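Aminoglycoside N(3)-acetyltransferase (Streptomyces griseus, PDB 7LAP) probably acetylates the 3-amino group of aminoglycoside antibiotics with acetyl-CoA as donor, an activity linked to antibiotic resistance. Local coordinates at residues 174-179 with 270-275; 187-192 with 274-279. One frame throughout, in Å; residues are numbered along the deposited sequence.

Contact 1 (174-179 with 270-275); sequences GGRVLL and LFDAAP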
ATOM      1  N   GLY B 174     -19.707 -16.559  16.600  1.00 49.42           N
ATOM      2  CA  GLY B 174     -20.763 -15.565  16.602  1.00 48.38           C
ATOM      3  C   GLY B 174     -20.305 -14.216  16.077  1.00 49.99           C
ATOM      4  O   GLY B 174     -20.791 -13.181  16.532  1.00 50.27           O
ATOM      5  N   GLY B 175     -19.368 -14.208  15.135  1.00 44.47           N
ATOM      6  CA  GLY B 175     -18.809 -12.990  14.608  1.00 41.52           C
ATOM      7  C   GLY B 175     -19.776 -12.267  13.681  1.00 43.05           C
ATOM      8  O   GLY B 175     -20.901 -12.692  13.424  1.00 45.65           O
ATOM      9  N   ARG B 176     -19.323 -11.111  13.200  1.00 40.45           N
ATOM     10  CA  ARG B 176     -20.141 -10.231  12.373  1.00 39.32           C
ATOM     11  C   ARG B 176     -19.383  -9.872  11.107  1.00 38.68           C
ATOM     12  O   ARG B 176     -18.161 -10.060  11.020  1.00 36.99           O
ATOM     13  CB  ARG B 176     -20.529  -8.978  13.169  1.00 40.79           C
ATOM     14  CG  ARG B 176     -20.907  -9.468  14.564  1.00 47.97           C
ATOM     15  CD  ARG B 176     -21.562  -8.507  15.390  1.00 42.54           C
ATOM     16  NE  ARG B 176     -22.886  -8.240  14.893  1.00 44.78           N
ATOM     17  CZ  ARG B 176     -23.660  -7.314  15.444  1.00 48.88           C
ATOM     18  NH1 ARG B 176     -23.185  -6.617  16.479  1.00 51.94           N
ATOM     19  NH2 ARG B 176     -24.870  -7.075  14.962  1.00 47.56           N
ATOM     20  N   VAL B 177     -20.136  -9.385  10.119  1.00 37.81           N
ATOM     21  CA  VAL B 177     -19.578  -8.838   8.883  1.00 41.67           C
ATOM     22  C   VAL B 177     -20.065  -7.403   8.737  1.00 40.30           C
ATOM     23  O   VAL B 177     -21.272  -7.137   8.814  1.00 37.83           O
ATOM     24  CB  VAL B 177     -19.965  -9.687   7.654  1.00 40.53           C
ATOM     25  CG1 VAL B 177     -19.377  -9.083   6.391  1.00 42.40           C
ATOM     26  CG2 VAL B 177     -19.432 -11.113   7.841  1.00 39.55           C
ATOM     27  N   LEU B 178     -19.124  -6.483   8.543  1.00 35.49           N
ATOM     28  CA  LEU B 178     -19.422  -5.071   8.323  1.00 36.86           C
ATOM     29  C   LEU B 178     -19.016  -4.678   6.899  1.00 39.31           C
ATOM     30  O   LEU B 178     -17.854  -4.844   6.511  1.00 32.41           O
ATOM     31  CB  LEU B 178     -18.682  -4.234   9.368  1.00 36.17           C
ATOM     32  CG  LEU B 178     -18.736  -2.723   9.126  1.00 40.95           C
ATOM     33  CD1 LEU B 178     -20.138  -2.205   9.368  1.00 36.45           C
ATOM     34  CD2 LEU B 178     -17.719  -2.040  10.048  1.00 38.03           C
ATOM     35  N   LEU B 179     -19.984  -4.199   6.103  1.00 34.63           N
ATOM     36  CA  LEU B 179     -19.670  -3.515   4.853  1.00 36.22           C
ATOM     37  C   LEU B 179     -19.647  -2.031   5.150  1.00 38.87           C
ATOM     38  O   LEU B 179     -20.683  -1.441   5.465  1.00 37.71           O
ATOM     39  CB  LEU B 179     -20.697  -3.830   3.771  1.00 36.22           C
ATOM     40  CG  LEU B 179     -20.926  -5.329   3.585  1.00 39.79           C
ATOM     41  CD1 LEU B 179     -22.010  -5.522   2.470  1.00 37.82           C
ATOM     42  CD2 LEU B 179     -19.630  -6.097   3.306  1.00 38.40           C
ATOM     43  N   LEU B 270     -24.334  -4.081   8.585  1.00 39.87           N
ATOM     44  CA  LEU B 270     -23.776  -4.928   9.630  1.00 40.08           C
ATOM     45  C   LEU B 270     -24.643  -6.169   9.757  1.00 38.53           C
ATOM     46  O   LEU B 270     -25.857  -6.060   9.971  1.00 38.73           O
ATOM     47  CB  LEU B 270     -23.706  -4.173  10.961  1.00 40.03           C
ATOM     48  CG  LEU B 270     -23.128  -4.996  12.126  1.00 41.44           C
ATOM     49  CD1 LEU B 270     -21.670  -5.370  11.802  1.00 38.15           C
ATOM     50  CD2 LEU B 270     -23.227  -4.165  13.417  1.00 39.35           C
ATOM     51  N   PHE B 271     -24.017  -7.338   9.614  1.00 38.87           N
ATOM     52  CA  PHE B 271     -24.665  -8.644   9.627  1.00 40.47           C
ATOM     53  C   PHE B 271     -24.077  -9.528  10.715  1.00 44.26           C
ATOM     54  O   PHE B 271     -22.868  -9.508  10.953  1.00 44.72           O
ATOM     55  CB  PHE B 271     -24.448  -9.411   8.300  1.00 40.65           C
ATOM     56  CG  PHE B 271     -24.864  -8.650   7.071  1.00 45.71           C
ATOM     57  CD1 PHE B 271     -24.003  -7.723   6.477  1.00 41.20           C
ATOM     58  CD2 PHE B 271     -26.107  -8.893   6.486  1.00 44.17           C
ATOM     59  CE1 PHE B 271     -24.377  -7.030   5.310  1.00 41.51           C
ATOM     60  CE2 PHE B 271     -26.497  -8.198   5.331  1.00 45.65           C
ATOM     61  CZ  PHE B 271     -25.626  -7.262   4.743  1.00 40.15           C
ATOM     62  N   ASP B 272     -24.910 -10.398  11.290  1.00 42.82           N
ATOM     63  CA  ASP B 272     -24.371 -11.519  12.052  1.00 43.00           C
ATOM     64  C   ASP B 272     -23.940 -12.618  11.075  1.00 47.50           C
ATOM     65  O   ASP B 272     -24.705 -12.993  10.171  1.00 47.42           O
ATOM     66  CB  ASP B 272     -25.403 -12.043  13.058  1.00 45.44           C
ATOM     67  CG  ASP B 272     -25.798 -10.999  14.109  1.00 54.94           C
ATOM     68  OD1 ASP B 272     -24.936 -10.201  14.534  1.00 56.99           O
ATOM     69  OD2 ASP B 272     -26.979 -10.966  14.516  1.00 60.52           O
ATOM     70  N   ALA B 273     -22.718 -13.145  11.266  1.00 43.60           N
ATOM     71  CA  ALA B 273     -22.125 -14.061  10.288  1.00 41.46           C
ATOM     72  C   ALA B 273     -22.864 -15.393  10.217  1.00 45.06           C
ATOM     73  O   ALA B 273     -23.024 -15.949   9.127  1.00 47.46           O
ATOM     74  CB  ALA B 273     -20.652 -14.318  10.610  1.00 42.26           C
ATOM     75  N   ALA B 274     -23.276 -15.958  11.362  1.00 45.52           N
ATOM     76  CA  ALA B 274     -23.951 -17.257  11.314  1.00 50.32           C
ATOM     77  C   ALA B 274     -25.268 -17.212  10.537  1.00 53.31           C
ATOM     78  O   ALA B 274     -25.460 -18.069   9.650  1.00 49.19           O
ATOM     79  CB  ALA B 274     -24.141 -17.812  12.736  1.00 47.78           C
ATOM     80  N   PRO B 275     -26.202 -16.274  10.786  1.00 51.02           N
ATOM     81  CA  PRO B 275     -27.427 -16.251   9.952  1.00 53.49           C
ATOM     82  C   PRO B 275     -27.156 -15.904   8.492  1.00 52.23           C
ATOM     83  O   PRO B 275     -27.876 -16.396   7.606  1.00 51.10           O
ATOM     84  CB  PRO B 275     -28.313 -15.186  10.622  1.00 54.54           C
ATOM     85  CG  PRO B 275     -27.735 -14.983  11.972  1.00 57.21           C
ATOM     86  CD  PRO B 275     -26.257 -15.262  11.849  1.00 55.25           C
TER
HETATM   87  O   HOH W   1     -22.859 -14.845  14.072  1.00 53.33           O
HETATM   88  O   HOH W   2     -26.839  -7.245  12.588  1.00 65.47           O
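Val177 and Phe271 face each other as the hydrogen-bonded pair of two antiparallel strands. Val177 N donates to Phe271 O at 2.9 Å, and Phe271 N returns a bond to Val177 O. Both side chains lie on one sheet face, in the packed part. The Phe271 ring turns its edge to Val177 O, with CD1 3.6 Å from that oxygen. Leu179 CD1 touches Phe271 CE1 at 4.0 Å, and Val249, Met252 and Leu253 of helix 244-254 touch the Phe271 side chain. On the other face Leu270 CD1 meets Leu178 CB at 4.0 Å. These are neighbouring strands of the mixed central sheet, 176-180 and 266-272. One more backbone bond follows at the start of helix 273-289: Ala273 N donates to Gly175 O. A water bonds Gly175 O and Ala274 N. The Arg176 and Asp272 end is looser and faces solvent: Asp272 is exposed and Arg176 partly so. The Arg176 chain is bent at chi3 (70°), which turns the guanidinium beside the Asp272 carboxylate. Arg176 NE and Asp272 OD1 form a salt bridge at 2.9 Å, but its hydrogen bond is weak, bent to 116°, with the two planes 36° apart. Leu270 CD2 lies over one face of the guanidinium, 3.7 Å from Arg176 NH2. A second water, at the guanidinium edge, links NH2 weakly to Leu270 O. Arg176 NH1 is held by Asp40 and Gly35 O.

Contact 2 (187-192 with 274-279); sequences MTLLHH and APAVEF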
ATOM      1  N   MET B 187     -18.885  -9.234   0.018  1.00 52.86           N
ATOM      2  CA  MET B 187     -18.956 -10.067   1.214  1.00 51.29           C
ATOM      3  C   MET B 187     -18.261 -11.425   1.009  1.00 51.53           C
ATOM      4  O   MET B 187     -18.876 -12.389   0.542  1.00 51.04           O
ATOM      5  CB  MET B 187     -20.409 -10.281   1.647  1.00 49.10           C
ATOM      6  CG  MET B 187     -20.494 -10.868   3.043  1.00 49.03           C
ATOM      7  SD  MET B 187     -22.127 -11.480   3.478  1.00 52.58           S
ATOM      8  CE  MET B 187     -22.913  -9.890   3.771  1.00 51.93           C
ATOM      9  N   THR B 188     -16.987 -11.492   1.414  1.00 51.93           N
ATOM     10  CA  THR B 188     -16.146 -12.689   1.297  1.00 50.39           C
ATOM     11  C   THR B 188     -16.771 -13.895   1.983  1.00 45.52           C
ATOM     12  O   THR B 188     -16.611 -15.037   1.531  1.00 43.88           O
ATOM     13  CB  THR B 188     -14.769 -12.384   1.923  1.00 53.16           C
ATOM     14  OG1 THR B 188     -13.996 -11.610   1.008  1.00 58.79           O
ATOM     15  CG2 THR B 188     -13.990 -13.660   2.311  1.00 54.15           C
ATOM     16  N   LEU B 189     -17.447 -13.666   3.108  1.00 45.65           N
ATOM     17  CA  LEU B 189     -18.031 -14.756   3.871  1.00 45.70           C
ATOM     18  C   LEU B 189     -18.919 -15.666   3.021  1.00 43.69           C
ATOM     19  O   LEU B 189     -19.082 -16.841   3.341  1.00 47.74           O
ATOM     20  CB  LEU B 189     -18.814 -14.171   5.046  1.00 48.02           C
ATOM     21  CG  LEU B 189     -19.553 -15.192   5.914  1.00 47.54           C
ATOM     22  CD1 LEU B 189     -18.565 -16.152   6.561  1.00 44.56           C
ATOM     23  CD2 LEU B 189     -20.435 -14.482   6.947  1.00 49.47           C
ATOM     24  N   LEU B 190     -19.502 -15.153   1.934  1.00 46.55           N
ATOM     25  CA  LEU B 190     -20.338 -16.003   1.091  1.00 47.25           C
ATOM     26  C   LEU B 190     -19.528 -17.013   0.278  1.00 49.55           C
ATOM     27  O   LEU B 190     -20.125 -17.917  -0.320  1.00 51.68           O
ATOM     28  CB  LEU B 190     -21.197 -15.139   0.157  1.00 47.38           C
ATOM     29  CG  LEU B 190     -22.340 -14.394   0.861  1.00 49.57           C
ATOM     30  CD1 LEU B 190     -23.091 -13.467  -0.099  1.00 48.65           C
ATOM     31  CD2 LEU B 190     -23.293 -15.379   1.515  1.00 48.29           C
ATOM     32  N   HIS B 191     -18.195 -16.896   0.242  1.00 46.37           N
ATOM     33  CA  HIS B 191     -17.402 -17.997  -0.305  1.00 46.49           C
ATOM     34  C   HIS B 191     -17.429 -19.205   0.623  1.00 46.41           C
ATOM     35  O   HIS B 191     -17.334 -20.342   0.160  1.00 49.90           O
ATOM     36  CB  HIS B 191     -15.952 -17.563  -0.538  1.00 45.46           C
ATOM     37  CG  HIS B 191     -15.781 -16.621  -1.687  1.00 50.49           C
ATOM     38  ND1 HIS B 191     -16.333 -16.848  -2.931  1.00 54.03           N
ATOM     39  CD2 HIS B 191     -15.127 -15.439  -1.776  1.00 49.88           C
ATOM     40  CE1 HIS B 191     -16.030 -15.845  -3.737  1.00 51.77           C
ATOM     41  NE2 HIS B 191     -15.286 -14.986  -3.065  1.00 52.65           N
ATOM     42  N   HIS B 192     -17.547 -18.978   1.933  1.00 45.82           N
ATOM     43  CA  HIS B 192     -17.756 -20.078   2.871  1.00 44.62           C
ATOM     44  C   HIS B 192     -19.107 -20.732   2.633  1.00 49.81           C
ATOM     45  O   HIS B 192     -19.229 -21.966   2.703  1.00 50.37           O
ATOM     46  CB  HIS B 192     -17.639 -19.567   4.318  1.00 43.49           C
ATOM     47  CG  HIS B 192     -17.839 -20.616   5.369  1.00 46.17           C
ATOM     48  ND1 HIS B 192     -17.127 -21.797   5.389  1.00 49.97           N
ATOM     49  CD2 HIS B 192     -18.667 -20.664   6.441  1.00 48.15           C
ATOM     50  CE1 HIS B 192     -17.499 -22.525   6.431  1.00 50.75           C
ATOM     51  NE2 HIS B 192     -18.443 -21.868   7.078  1.00 49.70           N
ATOM     52  N   ALA B 274     -23.276 -15.958  11.362  1.00 45.52           N
ATOM     53  CA  ALA B 274     -23.951 -17.257  11.314  1.00 50.32           C
ATOM     54  C   ALA B 274     -25.268 -17.212  10.537  1.00 53.31           C
ATOM     55  O   ALA B 274     -25.460 -18.069   9.650  1.00 49.19           O
ATOM     56  CB  ALA B 274     -24.141 -17.812  12.736  1.00 47.78           C
ATOM     57  N   PRO B 275     -26.202 -16.274  10.786  1.00 51.02           N
ATOM     58  CA  PRO B 275     -27.427 -16.251   9.952  1.00 53.49           C
ATOM     59  C   PRO B 275     -27.156 -15.904   8.492  1.00 52.23           C
ATOM     60  O   PRO B 275     -27.876 -16.396   7.606  1.00 51.10           O
ATOM     61  CB  PRO B 275     -28.313 -15.186  10.622  1.00 54.54           C
ATOM     62  CG  PRO B 275     -27.735 -14.983  11.972  1.00 57.21           C
ATOM     63  CD  PRO B 275     -26.257 -15.262  11.849  1.00 55.25           C
ATOM     64  N   ALA B 276     -26.135 -15.082   8.215  1.00 47.06           N
ATOM     65  CA  ALA B 276     -25.817 -14.743   6.830  1.00 46.70           C
ATOM     66  C   ALA B 276     -25.345 -15.964   6.049  1.00 47.96           C
ATOM     67  O   ALA B 276     -25.756 -16.171   4.904  1.00 46.67           O
ATOM     68  CB  ALA B 276     -24.765 -13.639   6.782  1.00 43.44           C
ATOM     69  N   VAL B 277     -24.486 -16.787   6.654  1.00 50.43           N
ATOM     70  CA  VAL B 277     -24.033 -18.007   5.992  1.00 49.32           C
ATOM     71  C   VAL B 277     -25.181 -18.991   5.860  1.00 53.88           C
ATOM     72  O   VAL B 277     -25.386 -19.593   4.796  1.00 54.50           O
ATOM     73  CB  VAL B 277     -22.848 -18.634   6.755  1.00 51.71           C
ATOM     74  CG1 VAL B 277     -22.743 -20.109   6.429  1.00 54.02           C
ATOM     75  CG2 VAL B 277     -21.588 -17.966   6.360  1.00 53.71           C
ATOM     76  N   GLU B 278     -25.935 -19.192   6.939  1.00 55.87           N
ATOM     77  CA  GLU B 278     -27.115 -20.051   6.861  1.00 62.74           C
ATOM     78  C   GLU B 278     -28.050 -19.603   5.735  1.00 60.49           C
ATOM     79  O   GLU B 278     -28.527 -20.421   4.944  1.00 60.11           O
ATOM     80  CB  GLU B 278     -27.832 -20.040   8.205  1.00 71.80           C
ATOM     81  CG  GLU B 278     -29.194 -20.698   8.222  1.00 84.98           C
ATOM     82  CD  GLU B 278     -29.800 -20.662   9.610  1.00 94.99           C
ATOM     83  OE1 GLU B 278     -29.677 -19.614  10.291  1.00 97.34           O
ATOM     84  OE2 GLU B 278     -30.383 -21.682  10.029  1.00100.87           O
ATOM     85  N   PHE B 279     -28.297 -18.296   5.627  1.00 57.13           N
ATOM     86  CA  PHE B 279     -29.146 -17.813   4.544  1.00 57.56           C
ATOM     87  C   PHE B 279     -28.509 -18.086   3.188  1.00 57.64           C
ATOM     88  O   PHE B 279     -29.197 -18.471   2.235  1.00 59.05           O
ATOM     89  CB  PHE B 279     -29.416 -16.315   4.716  1.00 53.86           C
ATOM     90  CG  PHE B 279     -30.371 -15.748   3.701  1.00 56.33           C
ATOM     91  CD1 PHE B 279     -29.912 -15.328   2.451  1.00 52.64           C
ATOM     92  CD2 PHE B 279     -31.732 -15.623   4.000  1.00 55.75           C
ATOM     93  CE1 PHE B 279     -30.799 -14.798   1.509  1.00 55.40           C
ATOM     94  CE2 PHE B 279     -32.626 -15.099   3.062  1.00 58.17           C
ATOM     95  CZ  PHE B 279     -32.160 -14.687   1.810  1.00 57.49           C
TER
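Helix 273-289 passes the first turn of helix 189-196 with Leu190 and Val277 nearest in the backbone, their CA atoms 6.5 Å apart. No hydrogen bond joins the two segments, and the contact is made by apolar side chains. Val277 CG2 is the central atom. At the branch point of the leucine, Val277 CG2 sits 3.5 Å from Leu189 CG, a close approach for two carbons. Leu189 CD1 and CD2 also lie close to this methyl group, so it meets the whole isopropyl end of the leucine. The two side chains cross at about a right angle. Leu189 has CG anti to the backbone N (chi1 177°), which carries the fork out to the other helix. Leu189 CD2 also reaches Ala276 CB at 4.4 Å. His192 meets Val277 from another side. His192 CD2 lies 4.0 Å from Val277 CG2, and the methyl group meets the rim of the imidazole. His192 ND1 bonds to His161 O, which would help to fix the ring's rotation. Leu190 makes a lighter contact, with CD2 4.3 Å from Ala276 O. Helix 244-254 flanks the contact: Phe245 and Val249 touch Leu190, and Met252 touches Ala276. The arrangement is plain helix-helix packing in an antibiotic N-acetyltransferase fold: helix 189-196, which follows strand 176-180, lies against the C-terminal helix 273-289 beside the central sheet.

From the N terminus, the chain first enters contact 1 on strand 176-180. A short loop then leads to helix 189-196 and contact 2. The chain next forms the two-stranded sheet of 204-213 and 216-225, helix 244-254 and strand 259-263. It returns along strand 266-272 into helix 273-289. Contact 1 closes the longer loop, with 90 residues between its segments. Contact 2 closes one of 81 residues. The loops overlap and cross, because both segments of contact 2 come later than their counterparts in contact 1. The contacts share Ala274 and Pro275. They also touch: Leu189 CD2 packs on Val177 CG2 and Ala273 CB, and Met187 CE on Phe271 CE1. Together they tie strands 176-180 and 266-272 to helices 189-196 and 273-289.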